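Local coordinates for CPXV018 protein (Cowpox virus, PDB 4PDC) that probably binds the activating receptor NKG2D of natural killer cells, acting as a viral decoy ligand with an MHC class I-like platform fold, at residues Phe44-Asp48 with Leu141-Met145; Phe62-Phe66 with Thr120-Leu125; Tyr82-Tyr86 with Cys134-Arg139; Glu103-Lys107 with Met116-Thr120. The protein carries 2 engineered substitutions. All coordinates share one frame; numbering follows the deposited sequence.

Contact 1: Phe44-Asp48 with Leu141-Met145; sequences FMIGD and LVRKM
One face of the Phe44 ring is covered by Met145 CB, which stands 3.8 Å from the centroid of that ring and 18° off its normal, displaced toward the rim; this is a CH-pi contact. Lys144 CB approaches the same ring obliquely, 3.7 Å from Phe44 CD1, and the carbonyl oxygen of Leu141 also comes in at a slant. The setting is the MHC class I-like platform, where the loop between strand 38-40 and helix 51-64 meets the last turns of helix 131-146. Phe44 reaches the helix because its CG is wedged between its own backbone N and carbonyl carbon (chi1 77°); the ring also packs on Leu25 and Ile30 of the sheet. Beside it, Met45 brings SD to 3.7 Å from Leu141 CD2, the two side chains meeting at about a right angle.

In the polar half, the Lys144 chain, bent at chi3 (76°), carries NZ to the loop. Lys144 NZ makes a weak, salt-bridging hydrogen bond of 3.3 Å to Asp48 OD1, while Asp48 OD2 is bound to the backbone N of Leu52 at the start of helix 51-64. That second partner orients the carboxylate and ties the lysine indirectly to the next helix. A water completes the bridge to the type II turn Met45-Asp48: it accepts from Lys144 NZ at 2.8 Å and donates to Ile46 O at 2.9 Å.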
loop_
_atom_site.group_PDB
_atom_site.type_symbol
_atom_site.label_atom_id
_atom_site.label_comp_id
_atom_site.label_asym_id
_atom_site.label_seq_id
_atom_site.Cartn_x
_atom_site.Cartn_y
_atom_site.Cartn_z
ATOM N N PHE E 44 -3.382 7.337 -26.258
ATOM C CA PHE E 44 -2.222 6.631 -25.718
ATOM C C PHE E 44 -2.595 5.698 -24.564
ATOM O O PHE E 44 -1.761 4.920 -24.107
ATOM C CB PHE E 44 -1.126 7.626 -25.286
ATOM C CG PHE E 44 -1.389 8.335 -23.981
ATOM C CD1 PHE E 44 -1.131 7.715 -22.768
ATOM C CD2 PHE E 44 -1.838 9.643 -23.971
ATOM C CE1 PHE E 44 -1.354 8.372 -21.573
ATOM C CE2 PHE E 44 -2.061 10.308 -22.775
ATOM C CZ PHE E 44 -1.817 9.669 -21.574
ATOM N N MET E 45 -3.848 5.749 -24.117
ATOM C CA MET E 45 -4.322 4.860 -23.055
ATOM C C MET E 45 -5.040 3.625 -23.601
ATOM O O MET E 45 -5.341 2.694 -22.856
ATOM C CB MET E 45 -5.255 5.618 -22.106
ATOM C CG MET E 45 -4.538 6.578 -21.163
ATOM S SD MET E 45 -3.238 5.800 -20.181
ATOM C CE MET E 45 -4.125 4.460 -19.401
ATOM N N ILE E 46 -5.317 3.613 -24.898
ATOM C CA ILE E 46 -5.978 2.467 -25.509
ATOM C C ILE E 46 -5.078 1.239 -25.445
ATOM O O ILE E 46 -3.908 1.295 -25.819
ATOM C CB ILE E 46 -6.376 2.767 -26.966
ATOM C CG1 ILE E 46 -7.545 3.759 -26.969
ATOM C CG2 ILE E 46 -6.770 1.481 -27.705
ATOM C CD1 ILE E 46 -7.952 4.263 -28.336
ATOM N N GLY E 47 -5.634 0.137 -24.952
ATOM C CA GLY E 47 -4.904 -1.114 -24.856
ATOM C C GLY E 47 -4.084 -1.251 -23.585
ATOM O O GLY E 47 -3.451 -2.282 -23.361
ATOM N N ASP E 48 -4.087 -0.217 -22.749
ATOM C CA ASP E 48 -3.349 -0.268 -21.492
ATOM C C ASP E 48 -3.859 -1.414 -20.618
ATOM O O ASP E 48 -5.063 -1.571 -20.437
ATOM C CB ASP E 48 -3.464 1.057 -20.745
ATOM C CG ASP E 48 -2.958 0.962 -19.319
ATOM O OD1 ASP E 48 -1.733 0.820 -19.127
ATOM O OD2 ASP E 48 -3.788 1.027 -18.389
ATOM N N LEU E 141 2.920 7.572 -16.822
ATOM C CA LEU E 141 1.897 8.009 -17.771
ATOM C C LEU E 141 2.423 9.123 -18.671
ATOM O O LEU E 141 2.063 9.201 -19.846
ATOM C CB LEU E 141 0.640 8.473 -17.033
ATOM C CG LEU E 141 -0.179 7.368 -16.361
ATOM C CD1 LEU E 141 -1.208 7.973 -15.421
ATOM C CD2 LEU E 141 -0.855 6.466 -17.391
ATOM N N VAL E 142 3.275 9.982 -18.124
ATOM C CA VAL E 142 3.928 11.003 -18.932
ATOM C C VAL E 142 4.757 10.315 -20.015
ATOM O O VAL E 142 4.818 10.781 -21.149
ATOM C CB VAL E 142 4.817 11.929 -18.072
ATOM C CG1 VAL E 142 5.726 12.785 -18.949
ATOM C CG2 VAL E 142 3.954 12.826 -17.193
ATOM N N ARG E 143 5.376 9.194 -19.659
ATOM C CA ARG E 143 6.185 8.430 -20.602
ATOM C C ARG E 143 5.349 7.922 -21.776
ATOM O O ARG E 143 5.732 8.095 -22.933
ATOM C CB ARG E 143 6.865 7.261 -19.889
ATOM C CG ARG E 143 7.636 6.315 -20.796
ATOM C CD ARG E 143 8.772 7.017 -21.518
ATOM N NE ARG E 143 9.530 6.088 -22.354
ATOM C CZ ARG E 143 10.510 5.304 -21.915
ATOM N NH1 ARG E 143 10.867 5.328 -20.637
ATOM N NH2 ARG E 143 11.134 4.492 -22.755
ATOM N N LYS E 144 4.214 7.295 -21.478
ATOM C CA LYS E 144 3.310 6.818 -22.521
ATOM C C LYS E 144 2.875 7.969 -23.415
ATOM O O LYS E 144 2.897 7.865 -24.640
ATOM C CB LYS E 144 2.069 6.156 -21.921
ATOM C CG LYS E 144 2.341 4.928 -21.083
ATOM C CD LYS E 144 1.047 4.198 -20.742
ATOM C CE LYS E 144 0.520 3.408 -21.932
ATOM N NZ LYS E 144 -0.751 2.699 -21.619
ATOM N N MET E 145 2.475 9.063 -22.782
ATOM C CA MET E 145 1.938 10.216 -23.488
ATOM C C MET E 145 2.970 10.825 -24.432
ATOM O O MET E 145 2.639 11.240 -25.544
ATOM C CB MET E 145 1.450 11.259 -22.479
ATOM C CG MET E 145 0.918 12.543 -23.098
ATOM S SD MET E 145 2.187 13.814 -23.241
ATOM C CE MET E 145 2.477 14.217 -21.519
HETATM O O HOH W 1 -1.744 1.496 -23.932
#

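Contact 2: Phe62-Phe66 with Thr120-Leu125; sequences FFSLF and TSEFRL
The Arg124 guanidinium is sandwiched between two phenylalanines of 62-66, with the Phe62 ring over one face and Phe66 CB over the opposite one. Against Phe62 the arrangement is cation-pi: Arg124 CZ sits 3.9 Å from the ring centroid and only 14° off its normal, although the two planes are inclined by 43°. This tilt drops one corner, NH2, closest to the ring, offset toward its rim. On the other side Phe66 CB is 3.6 Å from Arg124 CZ, and the Phe66 ring runs obliquely past NH1.

Hydrogen bonds fix the rotation of the group. Arg124 NE and NH2 grip one acceptor side-on, Phe62 O, each at 2.9 Å from it, and that oxygen lies in the guanidinium plane. NE comes in the carbonyl plane, whereas NH2 sits above it. The third nitrogen turns back to its own helix: Arg124 NH1 donates to Thr120 OG1 at 2.9 Å, and more weakly to Ser121 OG. Those hydroxyls are in turn bonded to Met116 O and Trp117 O respectively, a second shell that positions them. The bend at chi3 (41°) swings the guanidinium into this slot, while Arg124 CG rests 3.8 Å from Leu65 CB.

The buried arginine thus joins helix 51-64 and the residues after it directly to helix 113-126, over the sheet. On the sheet side, Phe62 stacks on Phe8 of strand 2-13 and Leu125 reaches Tyr80 and Tyr82 of strand 75-87; separately, Phe66 meets Trp117 of helix 113-126 edge-to-face.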
loop_
_atom_site.group_PDB
_atom_site.type_symbol
_atom_site.label_atom_id
_atom_site.label_comp_id
_atom_site.label_asym_id
_atom_site.label_seq_id
_atom_site.Cartn_x
_atom_site.Cartn_y
_atom_site.Cartn_z
ATOM N N PHE E 62 -13.347 2.401 -3.684
ATOM C CA PHE E 62 -13.509 3.735 -3.105
ATOM C C PHE E 62 -14.970 4.009 -2.768
ATOM O O PHE E 62 -15.286 4.527 -1.695
ATOM C CB PHE E 62 -12.986 4.815 -4.062
ATOM C CG PHE E 62 -13.206 6.224 -3.569
ATOM C CD1 PHE E 62 -12.243 6.864 -2.810
ATOM C CD2 PHE E 62 -14.375 6.908 -3.873
ATOM C CE1 PHE E 62 -12.445 8.163 -2.356
ATOM C CE2 PHE E 62 -14.579 8.204 -3.428
ATOM C CZ PHE E 62 -13.615 8.828 -2.665
ATOM N N PHE E 63 -15.862 3.653 -3.687
ATOM C CA PHE E 63 -17.284 3.896 -3.490
ATOM C C PHE E 63 -17.943 2.834 -2.613
ATOM O O PHE E 63 -18.782 3.152 -1.774
ATOM C CB PHE E 63 -17.997 3.971 -4.838
ATOM C CG PHE E 63 -17.644 5.192 -5.637
ATOM C CD1 PHE E 63 -18.126 6.437 -5.268
ATOM C CD2 PHE E 63 -16.829 5.098 -6.752
ATOM C CE1 PHE E 63 -17.805 7.566 -5.999
ATOM C CE2 PHE E 63 -16.504 6.220 -7.487
ATOM C CZ PHE E 63 -16.992 7.458 -7.108
ATOM N N SER E 64 -17.559 1.576 -2.795
ATOM C CA SER E 64 -18.219 0.484 -2.087
ATOM C C SER E 64 -17.810 0.446 -0.615
ATOM O O SER E 64 -18.497 -0.155 0.204
ATOM C CB SER E 64 -17.912 -0.858 -2.759
ATOM O OG SER E 64 -16.544 -1.194 -2.642
ATOM N N LEU E 65 -16.697 1.097 -0.286
ATOM C CA LEU E 65 -16.241 1.206 1.098
ATOM C C LEU E 65 -16.880 2.395 1.822
ATOM O O LEU E 65 -16.795 2.502 3.046
ATOM C CB LEU E 65 -14.718 1.344 1.152
ATOM C CG LEU E 65 -13.893 0.107 0.799
ATOM C CD1 LEU E 65 -12.431 0.490 0.611
ATOM C CD2 LEU E 65 -14.032 -0.954 1.875
ATOM N N PHE E 66 -17.507 3.295 1.069
ATOM C CA PHE E 66 -18.150 4.457 1.673
ATOM C C PHE E 66 -19.497 4.051 2.252
ATOM O O PHE E 66 -20.391 3.623 1.525
ATOM C CB PHE E 66 -18.325 5.583 0.652
ATOM C CG PHE E 66 -18.952 6.828 1.224
ATOM C CD1 PHE E 66 -18.401 7.452 2.333
ATOM C CD2 PHE E 66 -20.083 7.377 0.648
ATOM C CE1 PHE E 66 -18.975 8.600 2.859
ATOM C CE2 PHE E 66 -20.661 8.524 1.168
ATOM C CZ PHE E 66 -20.109 9.132 2.273
ATOM N N THR E 120 -13.031 9.987 5.519
ATOM C CA THR E 120 -12.731 8.658 4.963
ATOM C C THR E 120 -12.292 8.625 3.502
ATOM O O THR E 120 -11.830 7.589 3.027
ATOM C CB THR E 120 -13.950 7.710 5.065
ATOM O OG1 THR E 120 -14.981 8.143 4.167
ATOM C CG2 THR E 120 -14.475 7.652 6.487
ATOM N N SER E 121 -12.449 9.727 2.779
ATOM C CA SER E 121 -12.134 9.726 1.351
ATOM C C SER E 121 -10.659 9.420 1.072
ATOM O O SER E 121 -10.344 8.531 0.276
ATOM C CB SER E 121 -12.518 11.067 0.725
ATOM O OG SER E 121 -13.914 11.120 0.484
ATOM N N GLU E 122 -9.755 10.155 1.716
ATOM C CA GLU E 122 -8.324 9.924 1.526
ATOM C C GLU E 122 -7.973 8.489 1.910
ATOM O O GLU E 122 -7.264 7.792 1.189
ATOM C CB GLU E 122 -7.495 10.915 2.352
ATOM C CG GLU E 122 -5.993 10.805 2.116
ATOM C CD GLU E 122 -5.188 11.820 2.911
ATOM O OE1 GLU E 122 -5.794 12.630 3.642
ATOM O OE2 GLU E 122 -3.943 11.804 2.802
ATOM N N PHE E 123 -8.494 8.064 3.055
ATOM C CA PHE E 123 -8.344 6.699 3.544
ATOM C C PHE E 123 -8.767 5.675 2.490
ATOM O O PHE E 123 -8.018 4.748 2.179
ATOM C CB PHE E 123 -9.168 6.542 4.829
ATOM C CG PHE E 123 -9.253 5.136 5.353
ATOM C CD1 PHE E 123 -8.320 4.664 6.261
ATOM C CD2 PHE E 123 -10.294 4.303 4.975
ATOM C CE1 PHE E 123 -8.407 3.380 6.761
ATOM C CE2 PHE E 123 -10.385 3.017 5.468
ATOM C CZ PHE E 123 -9.443 2.555 6.366
ATOM N N ARG E 124 -9.955 5.860 1.923
ATOM C CA ARG E 124 -10.511 4.892 0.986
ATOM C C ARG E 124 -9.749 4.886 -0.344
ATOM O O ARG E 124 -9.726 3.877 -1.046
ATOM C CB ARG E 124 -12.002 5.179 0.766
ATOM C CG ARG E 124 -12.895 4.640 1.882
ATOM C CD ARG E 124 -14.161 5.463 2.061
ATOM N NE ARG E 124 -14.708 5.843 0.770
ATOM C CZ ARG E 124 -15.031 7.079 0.407
ATOM N NH1 ARG E 124 -14.914 8.109 1.238
ATOM N NH2 ARG E 124 -15.510 7.276 -0.806
ATOM N N LEU E 125 -9.107 6.002 -0.677
ATOM C CA LEU E 125 -8.282 6.077 -1.880
ATOM C C LEU E 125 -6.909 5.440 -1.672
ATOM O O LEU E 125 -6.404 4.732 -2.548
ATOM C CB LEU E 125 -8.103 7.533 -2.323
ATOM C CG LEU E 125 -7.056 7.770 -3.420
ATOM C CD1 LEU E 125 -7.392 6.988 -4.678
ATOM C CD2 LEU E 125 -6.926 9.251 -3.731
#

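Contact 3: Tyr82-Tyr86 with Cys134-Arg139; sequences YECDY and CIMHLR
Covalent linkage comes first: Cys84 SG and Cys134 SG form a disulfide, 2.1 Å long with chi3 of -84°, between strand 75-87 and helix 131-146. The cysteines reach it differently, Cys84 SG lying between its backbone N and carbonyl carbon while Cys134 SG extends opposite its own N. Nearby, Tyr82 CE2 is 4.0 Å from Cys134 SG, an oblique sulfur-aromatic contact.

Apolar contacts continue beyond the bridge. The two branches of Ile135 divide the strand between them: CD1 lies 3.7 Å from Cys84 CB and also reaches Asp85 O, whereas CG2 comes obliquely to the Tyr86 ring, 3.6 Å from Tyr86 CD1; the two side chains cross at about a right angle. Leu138 uses a single methyl, CD2, set 3.7 Å from Tyr86 CB.

A CH-pi contact closes the far end. Arg139 lays its aliphatic chain over one face of Tyr86, with CD 3.9 Å from the ring centroid, and its guanidinium is inclined by just 20° to the ring. Tyr86 OH has a weak hydrogen bond to Asn89.

No hydrogen bond joins the two segments, whose axes cross at -63°. One covalent link and dispersion forces hold them together, an arrangement recalling the strand-to-helix disulfide of MHC class I alpha2 domains and consistent with a protein that folds in an oxidising, secretory environment.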
loop_
_atom_site.group_PDB
_atom_site.type_symbol
_atom_site.label_atom_id
_atom_site.label_comp_id
_atom_site.label_asym_id
_atom_site.label_seq_id
_atom_site.Cartn_x
_atom_site.Cartn_y
_atom_site.Cartn_z
ATOM N N TYR E 82 -8.152 14.661 -5.731
ATOM C CA TYR E 82 -6.801 14.328 -5.296
ATOM C C TYR E 82 -5.826 14.472 -6.454
ATOM O O TYR E 82 -6.022 13.883 -7.522
ATOM C CB TYR E 82 -6.732 12.908 -4.726
ATOM C CG TYR E 82 -5.342 12.559 -4.252
ATOM C CD1 TYR E 82 -4.887 12.984 -3.010
ATOM C CD2 TYR E 82 -4.474 11.830 -5.054
ATOM C CE1 TYR E 82 -3.613 12.682 -2.575
ATOM C CE2 TYR E 82 -3.196 11.525 -4.626
ATOM C CZ TYR E 82 -2.771 11.951 -3.387
ATOM O OH TYR E 82 -1.497 11.652 -2.954
ATOM N N GLU E 83 -4.776 15.258 -6.233
ATOM C CA GLU E 83 -3.813 15.575 -7.278
ATOM C C GLU E 83 -2.392 15.459 -6.759
ATOM O O GLU E 83 -2.075 15.991 -5.698
ATOM C CB GLU E 83 -4.051 16.990 -7.810
ATOM C CG GLU E 83 -3.118 17.409 -8.930
ATOM C CD GLU E 83 -3.247 18.880 -9.267
ATOM O OE1 GLU E 83 -2.537 19.689 -8.637
ATOM O OE2 GLU E 83 -4.058 19.226 -10.153
ATOM N N CYS E 84 -1.542 14.757 -7.506
ATOM C CA CYS E 84 -0.113 14.761 -7.225
ATOM C C CYS E 84 0.588 15.507 -8.356
ATOM O O CYS E 84 0.130 15.505 -9.502
ATOM C CB CYS E 84 0.437 13.339 -7.051
ATOM S SG CYS E 84 0.448 12.268 -8.509
ATOM N N ASP E 85 1.691 16.160 -8.009
ATOM C CA ASP E 85 2.402 17.043 -8.921
ATOM C C ASP E 85 3.889 16.722 -8.875
ATOM O O ASP E 85 4.488 16.705 -7.800
ATOM C CB ASP E 85 2.147 18.503 -8.538
ATOM C CG ASP E 85 2.838 19.490 -9.462
ATOM O OD1 ASP E 85 4.088 19.549 -9.459
ATOM O OD2 ASP E 85 2.125 20.226 -10.174
ATOM N N TYR E 86 4.473 16.449 -10.039
ATOM C CA TYR E 86 5.910 16.204 -10.138
ATOM C C TYR E 86 6.556 17.299 -10.978
ATOM O O TYR E 86 6.431 17.323 -12.206
ATOM C CB TYR E 86 6.189 14.828 -10.734
ATOM C CG TYR E 86 7.587 14.325 -10.464
ATOM C CD1 TYR E 86 8.042 14.158 -9.166
ATOM C CD2 TYR E 86 8.447 14.005 -11.506
ATOM C CE1 TYR E 86 9.313 13.694 -8.908
ATOM C CE2 TYR E 86 9.721 13.537 -11.257
ATOM C CZ TYR E 86 10.146 13.381 -9.955
ATOM O OH TYR E 86 11.416 12.920 -9.693
ATOM N N CYS E 134 1.106 7.606 -6.741
ATOM C CA CYS E 134 0.542 8.579 -7.669
ATOM C C CYS E 134 1.639 9.245 -8.492
ATOM O O CYS E 134 1.480 9.461 -9.693
ATOM C CB CYS E 134 -0.269 9.634 -6.910
ATOM S SG CYS E 134 -1.000 10.918 -7.956
ATOM N N ILE E 135 2.759 9.554 -7.845
ATOM C CA ILE E 135 3.888 10.181 -8.525
ATOM C C ILE E 135 4.518 9.214 -9.527
ATOM O O ILE E 135 4.888 9.604 -10.633
ATOM C CB ILE E 135 4.966 10.648 -7.515
ATOM C CG1 ILE E 135 4.408 11.742 -6.594
ATOM C CG2 ILE E 135 6.225 11.137 -8.239
ATOM C CD1 ILE E 135 4.152 13.075 -7.274
ATOM N N MET E 136 4.652 7.952 -9.134
ATOM C CA MET E 136 5.258 6.961 -10.013
ATOM C C MET E 136 4.334 6.645 -11.189
ATOM O O MET E 136 4.803 6.440 -12.313
ATOM C CB MET E 136 5.605 5.694 -9.230
ATOM C CG MET E 136 6.705 5.915 -8.200
ATOM S SD MET E 136 8.280 6.374 -8.947
ATOM C CE MET E 136 8.822 4.783 -9.563
ATOM N N HIS E 137 3.027 6.611 -10.939
ATOM C CA HIS E 137 2.061 6.464 -12.026
ATOM C C HIS E 137 2.136 7.664 -12.963
ATOM O O HIS E 137 2.123 7.513 -14.186
ATOM C CB HIS E 137 0.634 6.320 -11.493
ATOM C CG HIS E 137 0.344 4.986 -10.881
ATOM N ND1 HIS E 137 -0.913 4.419 -10.899
ATOM C CD2 HIS E 137 1.143 4.108 -10.230
ATOM C CE1 HIS E 137 -0.874 3.250 -10.287
ATOM N NE2 HIS E 137 0.362 3.038 -9.871
ATOM N N LEU E 138 2.210 8.855 -12.378
ATOM C CA LEU E 138 2.301 10.094 -13.144
ATOM C C LEU E 138 3.487 10.059 -14.105
ATOM O O LEU E 138 3.344 10.337 -15.291
ATOM C CB LEU E 138 2.411 11.294 -12.198
ATOM C CG LEU E 138 2.804 12.642 -12.810
ATOM C CD1 LEU E 138 1.855 13.042 -13.934
ATOM C CD2 LEU E 138 2.840 13.718 -11.734
ATOM N N ARG E 139 4.655 9.700 -13.590
ATOM C CA ARG E 139 5.855 9.643 -14.410
ATOM C C ARG E 139 5.732 8.571 -15.498
ATOM O O ARG E 139 6.159 8.772 -16.634
ATOM C CB ARG E 139 7.076 9.388 -13.524
ATOM C CG ARG E 139 7.400 10.560 -12.607
ATOM C CD ARG E 139 8.539 10.238 -11.654
ATOM N NE ARG E 139 9.800 10.038 -12.358
ATOM C CZ ARG E 139 10.864 9.442 -11.832
ATOM N NH1 ARG E 139 10.824 8.980 -10.589
ATOM N NH2 ARG E 139 11.967 9.301 -12.554
#

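Contact 4: Glu103-Lys107 with Met116-Thr120; sequences EYTVK and MWLTT
Tyr104 places CG between its backbone N and carbonyl carbon (chi1 69°) and Leu118 extends CG opposite its own N (chi1 176°), torsions that set the tyrosine ring and the leucine branch against each other. The two side chains slide past one another in opposite directions. This joins the edge strand 102-104 of the MHC class I-like platform, together with the loop after it, to helix 113-126 lying over the sheet. Tyr104 CE2 meets Leu118 CB at 3.7 Å, the methylene coming obliquely to the ring. Further along, the phenol oxygen Tyr104 OH reaches 3.4 Å from Trp117 CD1, near the plane of the indole and at its edge. The hydroxyl is bonded to Lys114 O and the indole NE1 to Thr79 O, so both aromatic groups are also fixed by polar partners outside the contact.

The Leu118 methyls fit against the loop backbone. CD2 lies 3.5 Å from Lys107 N and equally near the carbonyl carbon of Val106, while CD1 faces Thr105. Between these two segments the contact is van der Waals, without hydrogen bonds.

Thr119 borders the surface: its OG1 bonds to Asn115 O and to the backbone of another protein's chain, so this turn takes part in a contact with that chain. Its methyl packs on the aliphatic part of Lys107, with Thr119 CG2 3.5 Å from Lys107 CD.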
loop_
_atom_site.group_PDB
_atom_site.type_symbol
_atom_site.label_atom_id
_atom_site.label_comp_id
_atom_site.label_asym_id
_atom_site.label_seq_id
_atom_site.Cartn_x
_atom_site.Cartn_y
_atom_site.Cartn_z
ATOM N N GLU E 103 -16.428 23.917 -1.169
ATOM C CA GLU E 103 -15.282 23.373 -0.449
ATOM C C GLU E 103 -15.503 23.404 1.053
ATOM O O GLU E 103 -16.081 24.345 1.590
ATOM C CB GLU E 103 -14.000 24.145 -0.778
ATOM C CG GLU E 103 -13.188 23.565 -1.919
ATOM C CD GLU E 103 -11.721 23.954 -1.855
ATOM O OE1 GLU E 103 -11.002 23.424 -0.977
ATOM O OE2 GLU E 103 -11.287 24.783 -2.682
ATOM N N TYR E 104 -15.026 22.367 1.729
ATOM C CA TYR E 104 -15.035 22.349 3.180
ATOM C C TYR E 104 -13.864 21.514 3.674
ATOM O O TYR E 104 -13.298 20.712 2.924
ATOM C CB TYR E 104 -16.372 21.819 3.712
ATOM C CG TYR E 104 -16.650 20.349 3.463
ATOM C CD1 TYR E 104 -16.923 19.871 2.185
ATOM C CD2 TYR E 104 -16.682 19.447 4.515
ATOM C CE1 TYR E 104 -17.192 18.528 1.966
ATOM C CE2 TYR E 104 -16.949 18.107 4.307
ATOM C CZ TYR E 104 -17.201 17.653 3.033
ATOM O OH TYR E 104 -17.473 16.319 2.835
ATOM N N THR E 105 -13.478 21.733 4.926
ATOM C CA THR E 105 -12.348 21.023 5.514
ATOM C C THR E 105 -12.590 20.659 6.972
ATOM O O THR E 105 -11.841 19.872 7.551
ATOM C CB THR E 105 -11.057 21.867 5.435
ATOM O OG1 THR E 105 -11.170 22.999 6.308
ATOM C CG2 THR E 105 -10.807 22.347 4.014
ATOM N N VAL E 106 -13.633 21.232 7.565
ATOM C CA VAL E 106 -13.883 21.075 8.993
ATOM C C VAL E 106 -14.919 19.989 9.275
ATOM O O VAL E 106 -16.031 20.017 8.751
ATOM C CB VAL E 106 -14.361 22.400 9.619
ATOM C CG1 VAL E 106 -14.612 22.231 11.113
ATOM C CG2 VAL E 106 -13.333 23.498 9.380
ATOM N N LYS E 107 -14.534 19.040 10.122
ATOM C CA LYS E 107 -15.424 17.979 10.574
ATOM C C LYS E 107 -16.267 18.471 11.740
ATOM O O LYS E 107 -15.750 19.124 12.646
ATOM C CB LYS E 107 -14.612 16.750 10.994
ATOM C CG LYS E 107 -15.437 15.597 11.551
ATOM C CD LYS E 107 -14.558 14.590 12.270
ATOM C CE LYS E 107 -15.370 13.411 12.791
ATOM N NZ LYS E 107 -16.409 13.830 13.775
ATOM N N MET E 116 -18.537 11.918 7.134
ATOM C CA MET E 116 -17.920 10.638 6.816
ATOM C C MET E 116 -17.089 10.745 5.539
ATOM O O MET E 116 -15.998 10.180 5.439
ATOM C CB MET E 116 -18.985 9.555 6.660
ATOM C CG MET E 116 -18.410 8.161 6.497
ATOM S SD MET E 116 -19.670 6.911 6.177
ATOM C CE MET E 116 -20.698 7.082 7.638
ATOM N N TRP E 117 -17.621 11.470 4.564
ATOM C CA TRP E 117 -16.928 11.691 3.302
ATOM C C TRP E 117 -15.593 12.391 3.545
ATOM O O TRP E 117 -14.576 12.040 2.950
ATOM C CB TRP E 117 -17.810 12.519 2.367
ATOM C CG TRP E 117 -17.233 12.760 1.004
ATOM C CD1 TRP E 117 -16.570 13.874 0.582
ATOM C CD2 TRP E 117 -17.279 11.872 -0.121
ATOM N NE1 TRP E 117 -16.201 13.739 -0.736
ATOM C CE2 TRP E 117 -16.621 12.517 -1.190
ATOM C CE3 TRP E 117 -17.813 10.597 -0.327
ATOM C CZ2 TRP E 117 -16.489 11.932 -2.446
ATOM C CZ3 TRP E 117 -17.678 10.016 -1.577
ATOM C CH2 TRP E 117 -17.021 10.684 -2.619
ATOM N N LEU E 118 -15.614 13.372 4.439
ATOM C CA LEU E 118 -14.433 14.158 4.771
ATOM C C LEU E 118 -13.377 13.328 5.484
ATOM O O LEU E 118 -12.183 13.461 5.207
ATOM C CB LEU E 118 -14.824 15.356 5.650
ATOM C CG LEU E 118 -13.685 16.240 6.179
ATOM C CD1 LEU E 118 -12.956 16.948 5.045
ATOM C CD2 LEU E 118 -14.216 17.257 7.181
ATOM N N THR E 119 -13.812 12.478 6.406
ATOM C CA THR E 119 -12.872 11.741 7.234
ATOM C C THR E 119 -12.442 10.400 6.643
ATOM O O THR E 119 -11.568 9.746 7.212
ATOM C CB THR E 119 -13.449 11.476 8.637
ATOM O OG1 THR E 119 -14.619 10.652 8.538
ATOM C CG2 THR E 119 -13.808 12.784 9.318
ATOM N N THR E 120 -13.031 9.987 5.519
ATOM C CA THR E 120 -12.731 8.658 4.963
ATOM C C THR E 120 -12.292 8.625 3.502
ATOM O O THR E 120 -11.830 7.589 3.027
ATOM C CB THR E 120 -13.950 7.710 5.065
ATOM O OG1 THR E 120 -14.981 8.143 4.167
ATOM C CG2 THR E 120 -14.475 7.652 6.487
#

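Along the chain the first segments come in the order 1, 2, 3, 4 and the partners return as 4, 2, 3, 1: contact 1 encloses the rest, contact 4 lies within the spans of contacts 2 and 3, and only contacts 2 and 3 interlock. Contacts 1 and 3 share helix 131-146, their centres 14 Å apart; contacts 2 and 4 share helix 113-126 and Thr120, with centres 12 Å apart, and Trp117 packs on Phe62 and Arg124. Contacts 2 and 3 also touch. Contacts 1 and 4, about 33 Å between centres, lie on opposite sides of the chain's centre. Together they join the helices to one another, to the sheet and to the connecting loops; Arg143, Phe123, Arg139 and Thr119 lie within reach of another protein's chain.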